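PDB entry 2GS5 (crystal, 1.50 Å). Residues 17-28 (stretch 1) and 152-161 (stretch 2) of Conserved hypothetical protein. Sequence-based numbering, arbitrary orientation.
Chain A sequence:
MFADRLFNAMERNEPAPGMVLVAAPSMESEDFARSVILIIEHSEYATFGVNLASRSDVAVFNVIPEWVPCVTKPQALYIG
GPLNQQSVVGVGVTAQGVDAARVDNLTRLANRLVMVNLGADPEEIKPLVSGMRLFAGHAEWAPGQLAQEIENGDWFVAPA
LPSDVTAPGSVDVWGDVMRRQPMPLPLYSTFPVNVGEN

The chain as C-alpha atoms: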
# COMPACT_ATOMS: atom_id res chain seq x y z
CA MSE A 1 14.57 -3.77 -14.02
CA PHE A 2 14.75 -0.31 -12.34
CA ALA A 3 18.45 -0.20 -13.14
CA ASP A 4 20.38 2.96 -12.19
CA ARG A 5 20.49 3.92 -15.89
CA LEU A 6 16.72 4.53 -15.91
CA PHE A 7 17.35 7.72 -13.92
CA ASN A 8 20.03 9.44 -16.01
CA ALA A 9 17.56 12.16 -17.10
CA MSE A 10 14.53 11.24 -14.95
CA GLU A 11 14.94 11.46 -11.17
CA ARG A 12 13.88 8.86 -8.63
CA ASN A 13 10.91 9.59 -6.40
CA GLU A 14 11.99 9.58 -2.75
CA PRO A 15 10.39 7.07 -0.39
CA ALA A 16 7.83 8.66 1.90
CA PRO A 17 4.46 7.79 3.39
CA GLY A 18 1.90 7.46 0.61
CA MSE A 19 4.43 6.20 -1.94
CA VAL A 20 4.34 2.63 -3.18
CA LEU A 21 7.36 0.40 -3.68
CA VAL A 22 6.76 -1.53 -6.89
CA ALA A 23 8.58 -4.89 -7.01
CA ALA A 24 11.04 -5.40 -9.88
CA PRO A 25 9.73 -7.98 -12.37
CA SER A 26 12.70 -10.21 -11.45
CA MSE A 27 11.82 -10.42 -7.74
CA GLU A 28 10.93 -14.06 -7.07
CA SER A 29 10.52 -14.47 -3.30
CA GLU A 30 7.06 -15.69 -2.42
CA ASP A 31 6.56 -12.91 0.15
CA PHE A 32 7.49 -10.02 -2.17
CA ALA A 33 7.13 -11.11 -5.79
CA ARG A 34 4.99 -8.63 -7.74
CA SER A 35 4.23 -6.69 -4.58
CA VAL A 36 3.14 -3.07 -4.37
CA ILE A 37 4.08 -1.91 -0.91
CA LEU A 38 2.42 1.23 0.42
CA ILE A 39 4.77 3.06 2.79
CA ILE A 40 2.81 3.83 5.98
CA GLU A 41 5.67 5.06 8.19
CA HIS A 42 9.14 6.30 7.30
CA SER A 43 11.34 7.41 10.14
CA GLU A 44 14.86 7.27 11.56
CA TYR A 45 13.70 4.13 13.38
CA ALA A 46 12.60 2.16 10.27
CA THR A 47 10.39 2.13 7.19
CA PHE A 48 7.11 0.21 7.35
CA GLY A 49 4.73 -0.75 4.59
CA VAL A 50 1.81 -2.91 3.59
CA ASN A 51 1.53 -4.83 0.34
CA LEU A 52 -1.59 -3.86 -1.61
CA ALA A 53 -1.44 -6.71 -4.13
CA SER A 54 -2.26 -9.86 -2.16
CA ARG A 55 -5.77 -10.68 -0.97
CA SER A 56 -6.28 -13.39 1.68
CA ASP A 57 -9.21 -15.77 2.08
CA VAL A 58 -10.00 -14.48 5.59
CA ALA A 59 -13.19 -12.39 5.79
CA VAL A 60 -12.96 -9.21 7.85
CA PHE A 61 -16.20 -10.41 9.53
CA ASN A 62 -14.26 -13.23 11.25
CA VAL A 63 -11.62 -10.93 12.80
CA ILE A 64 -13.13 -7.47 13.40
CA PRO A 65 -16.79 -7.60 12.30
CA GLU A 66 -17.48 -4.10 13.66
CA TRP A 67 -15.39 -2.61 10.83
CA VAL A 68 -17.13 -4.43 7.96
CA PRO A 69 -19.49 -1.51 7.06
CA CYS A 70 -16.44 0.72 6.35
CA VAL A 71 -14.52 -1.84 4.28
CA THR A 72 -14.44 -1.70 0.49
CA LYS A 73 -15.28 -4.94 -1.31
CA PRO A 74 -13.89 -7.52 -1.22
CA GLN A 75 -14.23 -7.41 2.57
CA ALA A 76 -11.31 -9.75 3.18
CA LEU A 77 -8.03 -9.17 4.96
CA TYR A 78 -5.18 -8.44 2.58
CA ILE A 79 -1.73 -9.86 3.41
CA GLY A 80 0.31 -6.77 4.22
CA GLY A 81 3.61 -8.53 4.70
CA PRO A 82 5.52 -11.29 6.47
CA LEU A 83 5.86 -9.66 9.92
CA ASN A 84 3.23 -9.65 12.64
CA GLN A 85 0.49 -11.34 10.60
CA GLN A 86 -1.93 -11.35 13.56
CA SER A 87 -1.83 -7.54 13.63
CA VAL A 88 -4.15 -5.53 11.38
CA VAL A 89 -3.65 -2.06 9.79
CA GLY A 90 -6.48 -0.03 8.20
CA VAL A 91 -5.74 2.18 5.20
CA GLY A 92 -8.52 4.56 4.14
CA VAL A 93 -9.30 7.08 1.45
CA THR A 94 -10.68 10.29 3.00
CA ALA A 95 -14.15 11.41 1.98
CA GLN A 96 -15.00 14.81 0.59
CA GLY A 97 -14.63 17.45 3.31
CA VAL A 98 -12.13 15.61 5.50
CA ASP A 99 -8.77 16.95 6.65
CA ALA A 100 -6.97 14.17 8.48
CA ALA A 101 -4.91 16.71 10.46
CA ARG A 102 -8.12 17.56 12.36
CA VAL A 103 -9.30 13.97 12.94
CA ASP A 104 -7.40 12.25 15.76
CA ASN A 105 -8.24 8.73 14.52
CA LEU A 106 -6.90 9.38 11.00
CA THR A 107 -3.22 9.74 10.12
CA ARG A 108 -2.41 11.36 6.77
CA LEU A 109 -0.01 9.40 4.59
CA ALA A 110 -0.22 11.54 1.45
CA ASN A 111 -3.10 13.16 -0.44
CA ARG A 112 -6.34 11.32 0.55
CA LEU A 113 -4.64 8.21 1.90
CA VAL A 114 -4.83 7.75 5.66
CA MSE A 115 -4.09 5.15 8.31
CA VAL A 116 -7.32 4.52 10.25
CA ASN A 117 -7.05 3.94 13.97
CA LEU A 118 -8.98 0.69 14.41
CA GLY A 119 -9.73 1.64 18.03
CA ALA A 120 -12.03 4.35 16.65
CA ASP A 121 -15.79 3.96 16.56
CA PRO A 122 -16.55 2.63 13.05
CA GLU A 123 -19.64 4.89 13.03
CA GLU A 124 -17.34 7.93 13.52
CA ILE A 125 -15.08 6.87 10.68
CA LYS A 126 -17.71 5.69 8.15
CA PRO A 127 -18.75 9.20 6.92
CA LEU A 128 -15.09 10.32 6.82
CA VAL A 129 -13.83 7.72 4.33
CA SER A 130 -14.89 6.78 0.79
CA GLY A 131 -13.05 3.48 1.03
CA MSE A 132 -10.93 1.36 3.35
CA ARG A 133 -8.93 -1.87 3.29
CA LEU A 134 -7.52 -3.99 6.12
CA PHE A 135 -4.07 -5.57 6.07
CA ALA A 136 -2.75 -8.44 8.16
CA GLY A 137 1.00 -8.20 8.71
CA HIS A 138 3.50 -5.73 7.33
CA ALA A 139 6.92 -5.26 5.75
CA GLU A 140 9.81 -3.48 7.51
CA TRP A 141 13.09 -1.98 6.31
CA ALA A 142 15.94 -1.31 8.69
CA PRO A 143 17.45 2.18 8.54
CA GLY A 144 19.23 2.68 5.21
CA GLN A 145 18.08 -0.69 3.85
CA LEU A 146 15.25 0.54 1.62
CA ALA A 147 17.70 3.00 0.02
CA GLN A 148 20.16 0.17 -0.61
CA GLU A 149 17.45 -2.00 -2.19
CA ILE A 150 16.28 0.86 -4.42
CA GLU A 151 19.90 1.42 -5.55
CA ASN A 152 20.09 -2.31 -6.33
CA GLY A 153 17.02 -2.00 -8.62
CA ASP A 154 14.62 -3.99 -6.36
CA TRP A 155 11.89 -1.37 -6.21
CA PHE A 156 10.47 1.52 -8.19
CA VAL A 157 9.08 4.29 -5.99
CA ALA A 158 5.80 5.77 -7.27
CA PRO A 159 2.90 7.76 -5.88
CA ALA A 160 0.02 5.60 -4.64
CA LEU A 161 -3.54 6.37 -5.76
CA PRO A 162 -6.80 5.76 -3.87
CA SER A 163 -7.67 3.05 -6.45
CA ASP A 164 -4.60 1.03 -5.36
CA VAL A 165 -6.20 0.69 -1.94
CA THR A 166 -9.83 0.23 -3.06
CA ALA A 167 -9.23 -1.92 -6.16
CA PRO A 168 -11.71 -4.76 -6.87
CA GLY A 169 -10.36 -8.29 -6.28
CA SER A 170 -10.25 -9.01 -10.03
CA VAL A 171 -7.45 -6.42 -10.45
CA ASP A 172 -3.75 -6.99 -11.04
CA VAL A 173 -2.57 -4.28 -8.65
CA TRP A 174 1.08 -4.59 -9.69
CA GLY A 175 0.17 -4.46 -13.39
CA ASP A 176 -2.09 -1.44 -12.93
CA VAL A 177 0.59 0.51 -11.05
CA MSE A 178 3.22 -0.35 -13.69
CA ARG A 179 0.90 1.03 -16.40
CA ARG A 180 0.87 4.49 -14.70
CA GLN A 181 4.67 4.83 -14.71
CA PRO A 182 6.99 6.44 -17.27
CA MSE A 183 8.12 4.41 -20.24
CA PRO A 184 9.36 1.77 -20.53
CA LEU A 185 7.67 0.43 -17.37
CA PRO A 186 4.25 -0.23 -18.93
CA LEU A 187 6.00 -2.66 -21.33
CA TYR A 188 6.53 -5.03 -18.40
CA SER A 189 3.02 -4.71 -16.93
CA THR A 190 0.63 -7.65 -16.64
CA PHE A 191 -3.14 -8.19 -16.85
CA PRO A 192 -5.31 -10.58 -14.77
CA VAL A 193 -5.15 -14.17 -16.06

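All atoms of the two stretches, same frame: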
# COMPACT_ATOMS: atom_id res chain seq x y z
N PRO A 17 5.80 8.32 3.23
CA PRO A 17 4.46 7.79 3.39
C PRO A 17 3.58 8.17 2.21
O PRO A 17 3.65 9.31 1.73
CB PRO A 17 3.97 8.44 4.69
CG PRO A 17 5.22 8.73 5.45
CD PRO A 17 6.20 9.15 4.39
N GLY A 18 2.79 7.21 1.73
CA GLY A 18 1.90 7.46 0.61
C GLY A 18 2.50 7.10 -0.74
O GLY A 18 1.80 7.12 -1.75
N MSE A 19 3.80 6.79 -0.77
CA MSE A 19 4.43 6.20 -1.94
C MSE A 19 4.26 4.71 -1.90
O MSE A 19 4.14 4.14 -0.82
CB MSE A 19 5.93 6.50 -1.97
CG MSE A 19 6.26 7.96 -2.11
SE MSE A 19 5.81 8.70 -3.87
CE MSE A 19 7.13 7.81 -4.97
N VAL A 20 4.25 4.08 -3.07
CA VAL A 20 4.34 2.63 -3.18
C VAL A 20 5.71 2.21 -3.71
O VAL A 20 6.33 2.92 -4.50
CB VAL A 20 3.24 2.01 -4.06
CG1 VAL A 20 1.91 2.04 -3.31
CG2 VAL A 20 3.13 2.73 -5.39
N LEU A 21 6.17 1.07 -3.21
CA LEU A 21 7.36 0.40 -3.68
C LEU A 21 6.88 -0.70 -4.61
O LEU A 21 6.20 -1.64 -4.17
CB LEU A 21 8.13 -0.22 -2.51
CG LEU A 21 8.57 0.75 -1.42
CD1 LEU A 21 9.11 0.02 -0.18
CD2 LEU A 21 9.60 1.72 -1.98
N VAL A 22 7.22 -0.58 -5.89
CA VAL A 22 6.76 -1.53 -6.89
C VAL A 22 7.86 -2.55 -7.12
O VAL A 22 8.96 -2.18 -7.51
CB VAL A 22 6.43 -0.83 -8.21
CG1 VAL A 22 5.88 -1.83 -9.22
CG2 VAL A 22 5.45 0.33 -7.97
N ALA A 23 7.57 -3.83 -6.87
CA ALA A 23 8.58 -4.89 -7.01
C ALA A 23 9.12 -4.98 -8.45
O ALA A 23 8.36 -4.94 -9.43
CB ALA A 23 8.01 -6.24 -6.59
N ALA A 24 10.43 -5.10 -8.58
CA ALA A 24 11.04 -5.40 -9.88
C ALA A 24 10.44 -6.69 -10.43
O ALA A 24 10.19 -7.62 -9.67
CB ALA A 24 12.55 -5.55 -9.72
N PRO A 25 10.22 -6.75 -11.76
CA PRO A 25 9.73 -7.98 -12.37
C PRO A 25 10.51 -9.23 -11.97
O PRO A 25 9.92 -10.31 -11.81
CB PRO A 25 9.91 -7.70 -13.87
CG PRO A 25 9.73 -6.24 -13.98
CD PRO A 25 10.32 -5.65 -12.73
N SER A 26 11.82 -9.09 -11.77
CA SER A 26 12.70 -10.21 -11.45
C SER A 26 12.63 -10.70 -10.01
O SER A 26 13.21 -11.73 -9.69
CB SER A 26 14.14 -9.85 -11.79
OG SER A 26 14.55 -8.70 -11.08
N MSE A 27 11.94 -9.98 -9.13
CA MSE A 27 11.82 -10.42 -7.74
C MSE A 27 10.96 -11.68 -7.64
O MSE A 27 9.80 -11.69 -8.06
CB MSE A 27 11.21 -9.31 -6.89
CG MSE A 27 11.25 -9.58 -5.40
SE MSE A 27 10.81 -8.00 -4.35
CE MSE A 27 12.42 -6.98 -4.69
N GLU A 28 11.53 -12.73 -7.05
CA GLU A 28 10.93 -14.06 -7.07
C GLU A 28 10.43 -14.57 -5.73
O GLU A 28 9.66 -15.53 -5.69
CB GLU A 28 11.93 -15.10 -7.59
CG GLU A 28 12.53 -14.81 -8.95
CD GLU A 28 13.40 -15.97 -9.44
OE1 GLU A 28 13.95 -16.71 -8.60
OE2 GLU A 28 13.54 -16.13 -10.68
N ASN A 152 19.88 -1.00 -5.70
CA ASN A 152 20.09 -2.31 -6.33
C ASN A 152 19.09 -2.63 -7.46
O ASN A 152 19.26 -3.61 -8.18
CB ASN A 152 20.04 -3.41 -5.27
CG ASN A 152 20.58 -4.73 -5.78
OD1 ASN A 152 21.74 -4.81 -6.21
ND2 ASN A 152 19.75 -5.77 -5.74
N GLY A 153 18.06 -1.80 -7.60
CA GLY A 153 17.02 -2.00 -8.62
C GLY A 153 15.82 -2.83 -8.19
O GLY A 153 15.00 -3.19 -9.04
N ASP A 154 15.69 -3.11 -6.89
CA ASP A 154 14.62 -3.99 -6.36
C ASP A 154 13.23 -3.39 -6.44
O ASP A 154 12.23 -4.13 -6.56
CB ASP A 154 14.86 -4.34 -4.88
CG ASP A 154 16.05 -5.25 -4.66
OD1 ASP A 154 16.75 -5.62 -5.64
OD2 ASP A 154 16.30 -5.56 -3.48
N TRP A 155 13.16 -2.07 -6.32
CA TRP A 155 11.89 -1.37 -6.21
C TRP A 155 11.88 -0.13 -7.07
O TRP A 155 12.93 0.50 -7.26
CB TRP A 155 11.67 -0.88 -4.78
CG TRP A 155 11.85 -1.92 -3.73
CD1 TRP A 155 12.91 -2.06 -2.91
CD2 TRP A 155 10.93 -2.95 -3.39
NE1 TRP A 155 12.72 -3.11 -2.06
CE2 TRP A 155 11.51 -3.68 -2.34
CE3 TRP A 155 9.67 -3.33 -3.86
CZ2 TRP A 155 10.88 -4.78 -1.76
CZ3 TRP A 155 9.04 -4.42 -3.27
CH2 TRP A 155 9.65 -5.13 -2.24
N PHE A 156 10.70 0.23 -7.58
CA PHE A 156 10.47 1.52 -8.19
C PHE A 156 9.49 2.27 -7.30
O PHE A 156 8.42 1.76 -6.96
CB PHE A 156 9.91 1.36 -9.61
CG PHE A 156 9.72 2.66 -10.34
CD1 PHE A 156 10.76 3.24 -11.05
CD2 PHE A 156 8.50 3.31 -10.31
CE1 PHE A 156 10.58 4.44 -11.73
CE2 PHE A 156 8.32 4.50 -10.97
CZ PHE A 156 9.35 5.07 -11.68
N VAL A 157 9.87 3.48 -6.90
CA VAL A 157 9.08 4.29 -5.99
C VAL A 157 8.13 5.15 -6.80
O VAL A 157 8.57 5.90 -7.68
CB VAL A 157 9.97 5.16 -5.11
CG1 VAL A 157 9.16 5.98 -4.11
CG2 VAL A 157 10.95 4.29 -4.39
N ALA A 158 6.83 5.03 -6.53
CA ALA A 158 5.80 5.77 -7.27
C ALA A 158 4.70 6.26 -6.34
O ALA A 158 4.46 5.66 -5.30
CB ALA A 158 5.18 4.89 -8.34
N PRO A 159 4.05 7.36 -6.70
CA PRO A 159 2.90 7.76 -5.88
C PRO A 159 1.77 6.74 -5.91
O PRO A 159 1.43 6.21 -6.97
CB PRO A 159 2.46 9.10 -6.48
CG PRO A 159 3.18 9.24 -7.76
CD PRO A 159 4.32 8.29 -7.81
N ALA A 160 1.20 6.45 -4.74
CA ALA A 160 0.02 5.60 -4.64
C ALA A 160 -1.21 6.43 -4.99
O ALA A 160 -1.23 7.65 -4.78
CB ALA A 160 -0.12 5.03 -3.23
N LEU A 161 -2.22 5.77 -5.56
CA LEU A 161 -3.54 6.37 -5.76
C LEU A 161 -4.58 5.67 -4.88
O LEU A 161 -4.42 4.52 -4.51
CB LEU A 161 -3.99 6.26 -7.21
CG LEU A 161 -3.19 7.02 -8.26
CD1 LEU A 161 -3.79 6.77 -9.64
CD2 LEU A 161 -3.12 8.51 -7.96
O HOH W 1 0.40 9.15 -2.98
O HOH W 2 16.31 -5.84 -10.72

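Strands 19-23 and 155-159, far apart in sequence, pair side by side with their N-to-C directions 151° apart, an antiparallel arrangement that buries 755 Å² between the two stretches. Six backbone hydrogen bonds join them. Val20 and Ala158 bond reciprocally (Val20 N to Ala158 O, 2.7 Å; Ala158 N to Val20 O, 3.0 Å), as do Val22 and Phe156 (Val22 N to Phe156 O, 2.8 Å; Phe156 N to Val22 O, 3.0 Å). Beyond the strands, Ala160 N donates to Gly18 O (3.1 Å) and Ala24 N to Asp154 O (2.9 Å), extending the ladder at both ends. Between these pairs, CA-H...O contacts run from Val157 CA to Val20 O (3.4 Å) and from Trp155 CA to Val22 O (3.3 Å). Water 1 donates to both Gly18 O (2.8 Å) and Ala160 O (2.9 Å), bridging the stretches beside the Ala160-Gly18 bond.

Apolar contacts follow the alternation of the strands. On one face lie Leu21, Ala23, Trp155 and Val157: Leu21 CD2 meets Val157 CG2 at 3.8 Å, Leu21 CB reaches Trp155 CE3 at 3.7 Å, and Ala23 CB lies 3.9 Å from Trp155 CZ3. On the other, Val22 CB sits 4.3 Å from Phe156 CB, whose ring leads away, and Val20 CG2 is 4.2 Å from Ala158 CB; past the strand, Val20 CG1 packs against Ala160 CB at 3.6 Å.

The indole also receives a selenomethionine. A type I turn from Ala24 to Met27, closed by Met27 N to Ala24 O (3.0 Å), brings the chain round, and the extended chi1 and chi2 (both t) of Met27 carry its tip to Trp155. Met27 CE lies over the ring face, 15° off the normal, in a CH-pi contact; Met27 SE approaches obliquely, 3.7 Å from Trp155 CH2.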